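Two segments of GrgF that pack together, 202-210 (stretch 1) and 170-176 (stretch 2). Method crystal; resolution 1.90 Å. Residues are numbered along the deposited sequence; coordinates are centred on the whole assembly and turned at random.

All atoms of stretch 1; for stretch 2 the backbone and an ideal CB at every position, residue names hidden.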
# COMPACT_ATOMS: atom_id res chain seq x y z
N PRO A 202 13.07 -6.44 -26.06
CA PRO A 202 11.70 -6.96 -26.03
C PRO A 202 10.91 -6.31 -24.92
O PRO A 202 11.43 -6.02 -23.83
CB PRO A 202 11.89 -8.47 -25.80
CG PRO A 202 13.24 -8.61 -25.16
CD PRO A 202 14.07 -7.42 -25.58
N VAL A 203 9.64 -6.05 -25.20
CA VAL A 203 8.75 -5.37 -24.28
C VAL A 203 7.48 -6.19 -24.14
O VAL A 203 6.86 -6.55 -25.14
CB VAL A 203 8.42 -3.94 -24.76
CG1 VAL A 203 7.30 -3.35 -23.90
CG2 VAL A 203 9.67 -3.07 -24.74
N GLU A 204 7.10 -6.49 -22.90
CA GLU A 204 5.80 -7.07 -22.60
C GLU A 204 4.78 -5.93 -22.62
O GLU A 204 4.82 -5.05 -21.75
CB GLU A 204 5.83 -7.79 -21.25
CG GLU A 204 4.60 -8.65 -20.94
CD GLU A 204 4.23 -9.59 -22.08
OE1 GLU A 204 4.99 -10.55 -22.35
OE2 GLU A 204 3.16 -9.37 -22.68
N ASN A 205 3.90 -5.92 -23.62
CA ASN A 205 3.00 -4.80 -23.85
C ASN A 205 1.67 -4.94 -23.11
O ASN A 205 0.66 -4.38 -23.55
CB ASN A 205 2.76 -4.62 -25.35
CG ASN A 205 1.84 -5.68 -25.92
OD1 ASN A 205 1.88 -6.84 -25.52
ND2 ASN A 205 0.99 -5.28 -26.87
N ARG A 206 1.65 -5.67 -22.00
CA ARG A 206 0.45 -5.86 -21.21
C ARG A 206 0.78 -5.67 -19.73
O ARG A 206 1.88 -6.00 -19.28
CB ARG A 206 -0.17 -7.26 -21.43
CG ARG A 206 -0.41 -7.61 -22.89
CD ARG A 206 -1.68 -8.43 -23.09
NE ARG A 206 -2.79 -7.60 -23.58
CZ ARG A 206 -4.06 -7.97 -23.57
NH1 ARG A 206 -4.40 -9.16 -23.07
NH2 ARG A 206 -5.00 -7.16 -24.04
N ILE A 207 -0.18 -5.14 -18.99
CA ILE A 207 -0.03 -4.90 -17.57
C ILE A 207 -1.37 -5.25 -16.91
O ILE A 207 -2.43 -5.03 -17.50
CB ILE A 207 0.39 -3.44 -17.30
CG1 ILE A 207 0.73 -3.24 -15.83
CG2 ILE A 207 -0.69 -2.47 -17.73
CD1 ILE A 207 2.15 -3.59 -15.53
N SER A 208 -1.31 -5.86 -15.72
CA SER A 208 -2.55 -6.23 -15.05
C SER A 208 -3.38 -5.00 -14.72
O SER A 208 -2.84 -3.93 -14.42
CB SER A 208 -2.26 -7.01 -13.76
OG SER A 208 -1.77 -6.12 -12.77
N VAL A 209 -4.70 -5.14 -14.79
CA VAL A 209 -5.56 -4.03 -14.36
C VAL A 209 -5.36 -3.72 -12.89
O VAL A 209 -5.61 -2.60 -12.45
CB VAL A 209 -7.05 -4.30 -14.66
CG1 VAL A 209 -7.26 -4.61 -16.13
CG2 VAL A 209 -7.59 -5.45 -13.80
N GLN A 210 -4.93 -4.70 -12.09
CA GLN A 210 -4.72 -4.43 -10.67
C GLN A 210 -3.55 -3.48 -10.46
O GLN A 210 -3.47 -2.83 -9.40
CB GLN A 210 -4.47 -5.74 -9.91
CG GLN A 210 -5.66 -6.71 -10.00
CD GLN A 210 -6.92 -6.11 -9.40
OE1 GLN A 210 -6.87 -5.32 -8.44
NE2 GLN A 210 -8.07 -6.48 -9.97
N UNK A 170 -6.42 -13.64 -14.93
CA UNK A 170 -6.38 -12.20 -14.64
C UNK A 170 -6.54 -11.37 -15.90
O UNK A 170 -6.15 -11.79 -16.99
CB UNK A 170 -5.07 -11.83 -13.94
N UNK A 171 -7.14 -10.20 -15.76
CA UNK A 171 -7.35 -9.32 -16.89
C UNK A 171 -6.17 -8.37 -17.07
O UNK A 171 -5.61 -7.86 -16.09
CB UNK A 171 -8.65 -8.53 -16.71
N UNK A 172 -5.79 -8.14 -18.32
CA UNK A 172 -4.67 -7.27 -18.64
C UNK A 172 -5.14 -6.14 -19.54
O UNK A 172 -6.11 -6.27 -20.29
CB UNK A 172 -3.54 -8.06 -19.31
N UNK A 173 -4.45 -5.01 -19.44
CA UNK A 173 -4.64 -3.94 -20.39
C UNK A 173 -3.45 -3.85 -21.32
O UNK A 173 -2.31 -4.03 -20.87
CB UNK A 173 -4.86 -2.61 -19.67
N UNK A 174 -3.65 -3.57 -22.60
CA UNK A 174 -2.52 -3.30 -23.49
C UNK A 174 -2.03 -1.87 -23.32
O UNK A 174 -2.75 -0.98 -22.86
CB UNK A 174 -2.91 -3.55 -24.95
N UNK A 175 -0.77 -1.67 -23.71
CA UNK A 175 -0.22 -0.32 -23.72
C UNK A 175 -0.99 0.58 -24.68
O UNK A 175 -1.13 1.79 -24.43
CB UNK A 175 1.26 -0.35 -24.10
N UNK A 176 -1.49 0.01 -25.78
CA UNK A 176 -2.23 0.73 -26.81
C UNK A 176 -3.40 -0.15 -27.23
O UNK A 176 -3.19 -1.28 -27.69
CB UNK A 176 -1.34 1.08 -28.00

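The backbone sets the rules first: strand 172-174 runs antiparallel to 206-208, so each position of stretch 2 inherits its neighbour from the register.

Position 170 has an ideal CB with nothing of stretch 1 nearby, so stretch 1 hardly restricts it. It is Pro-170, essentially a bystander.

At 171 the backbone oxygen accepts from Val-209 N (3.1 Å), a bond available to any residue. CB points sideways, yet lies 4.2 Å from Val-209 CG1, which invites an apolar chain of almost any shape. The deposited Met-171 brings its SD to 3.5 Å from Val-209 CG1.

Position 172 pairs with Ser-208 without hydrogen bonds between them, so the two CA atoms come within 4.3 Å. Its extended backbone suits beta-branched or aromatic residues, and a ring could spread along the Ile-207 to Ser-208 backbone, while the guanidinium of Arg-206 would also tolerate a polar or acidic chain. Tyr-172 takes the ring solution: chi1 is m, and CD2 sits 3.3 Å from Ser-208 N. Its hydroxyl is hydrogen-bonded elsewhere in the structure.

At 173 the backbone is locked in both directions: its N donates to Ile-207 O (2.8 Å), and its O accepts from Ile-207 N (3.1 Å). A free NH is therefore valuable, and proline would forfeit the first bond. CB shares a sheet face with Ile-207 and lies 4.7 Å from Val-209 CG1, favouring a branched aliphatic such as valine, isoleucine or leucine. Leu-173 fits, with its CG 3.7 Å from Val-209 CG1.

Position 174 is the opposite case. It pairs with Arg-206 in a non-hydrogen-bonded site, so its nitrogen has no acceptor to meet in stretch 1, and phi of -80° admits proline. CB lies beside the Arg-206 guanidinium, 4.3 Å from NH2, where an acid, a threonine or a compact apolar group could also serve. Pro-174 places CD 3.8 Å from Arg-206 NH2, while its CA makes a CA-H...O contact with Asn-205 O (3.4 Å).

At 175 a backbone donor is again wanted, because the nitrogen donates to Asn-205 O (3.1 Å). The backbone has left the extended region, and CB starts out sideways, but a long chain could turn back along residues 203-207; a large aromatic is the natural choice. Tyr-175 lays a ring face against Asn-205, whose CA stands 3.9 Å from the ring centroid, almost on its normal. Val-203 CG1 approaches CE2 at 3.9 Å, and Ile-207 lies at the ring edge.

Position 176 is out of reach, so stretch 1 sets no preference; it is Val-176.

Stretch 2, residues 170-176: PMYLPYV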
# COMPACT_ATOMS: atom_id res chain seq x y z
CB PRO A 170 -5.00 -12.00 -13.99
CG PRO A 170 -4.55 -13.40 -13.56
CD PRO A 170 -5.16 -14.32 -14.57
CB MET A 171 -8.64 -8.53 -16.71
CG MET A 171 -8.91 -7.49 -17.76
SD MET A 171 -10.17 -6.33 -17.18
CE MET A 171 -11.32 -7.46 -16.41
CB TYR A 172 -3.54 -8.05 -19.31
CG TYR A 172 -2.82 -8.97 -18.35
CD1 TYR A 172 -3.27 -10.25 -18.12
CD2 TYR A 172 -1.68 -8.54 -17.67
CE1 TYR A 172 -2.64 -11.09 -17.24
CE2 TYR A 172 -1.03 -9.37 -16.78
CZ TYR A 172 -1.52 -10.65 -16.57
OH TYR A 172 -0.89 -11.49 -15.69
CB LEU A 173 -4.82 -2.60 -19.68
CG LEU A 173 -6.12 -2.50 -18.90
CD1 LEU A 173 -6.18 -1.15 -18.21
CD2 LEU A 173 -7.29 -2.72 -19.85
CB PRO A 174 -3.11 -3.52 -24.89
CG PRO A 174 -4.52 -3.02 -24.72
CD PRO A 174 -4.94 -3.39 -23.30
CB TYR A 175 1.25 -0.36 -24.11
CG TYR A 175 2.19 -0.88 -23.05
CD1 TYR A 175 1.71 -1.39 -21.84
CD2 TYR A 175 3.56 -0.84 -23.24
CE1 TYR A 175 2.58 -1.84 -20.87
CE2 TYR A 175 4.43 -1.30 -22.28
CZ TYR A 175 3.94 -1.80 -21.10
OH TYR A 175 4.84 -2.25 -20.14
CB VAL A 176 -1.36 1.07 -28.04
CG1 VAL A 176 -2.13 1.95 -29.03
CG2 VAL A 176 -0.05 1.72 -27.64
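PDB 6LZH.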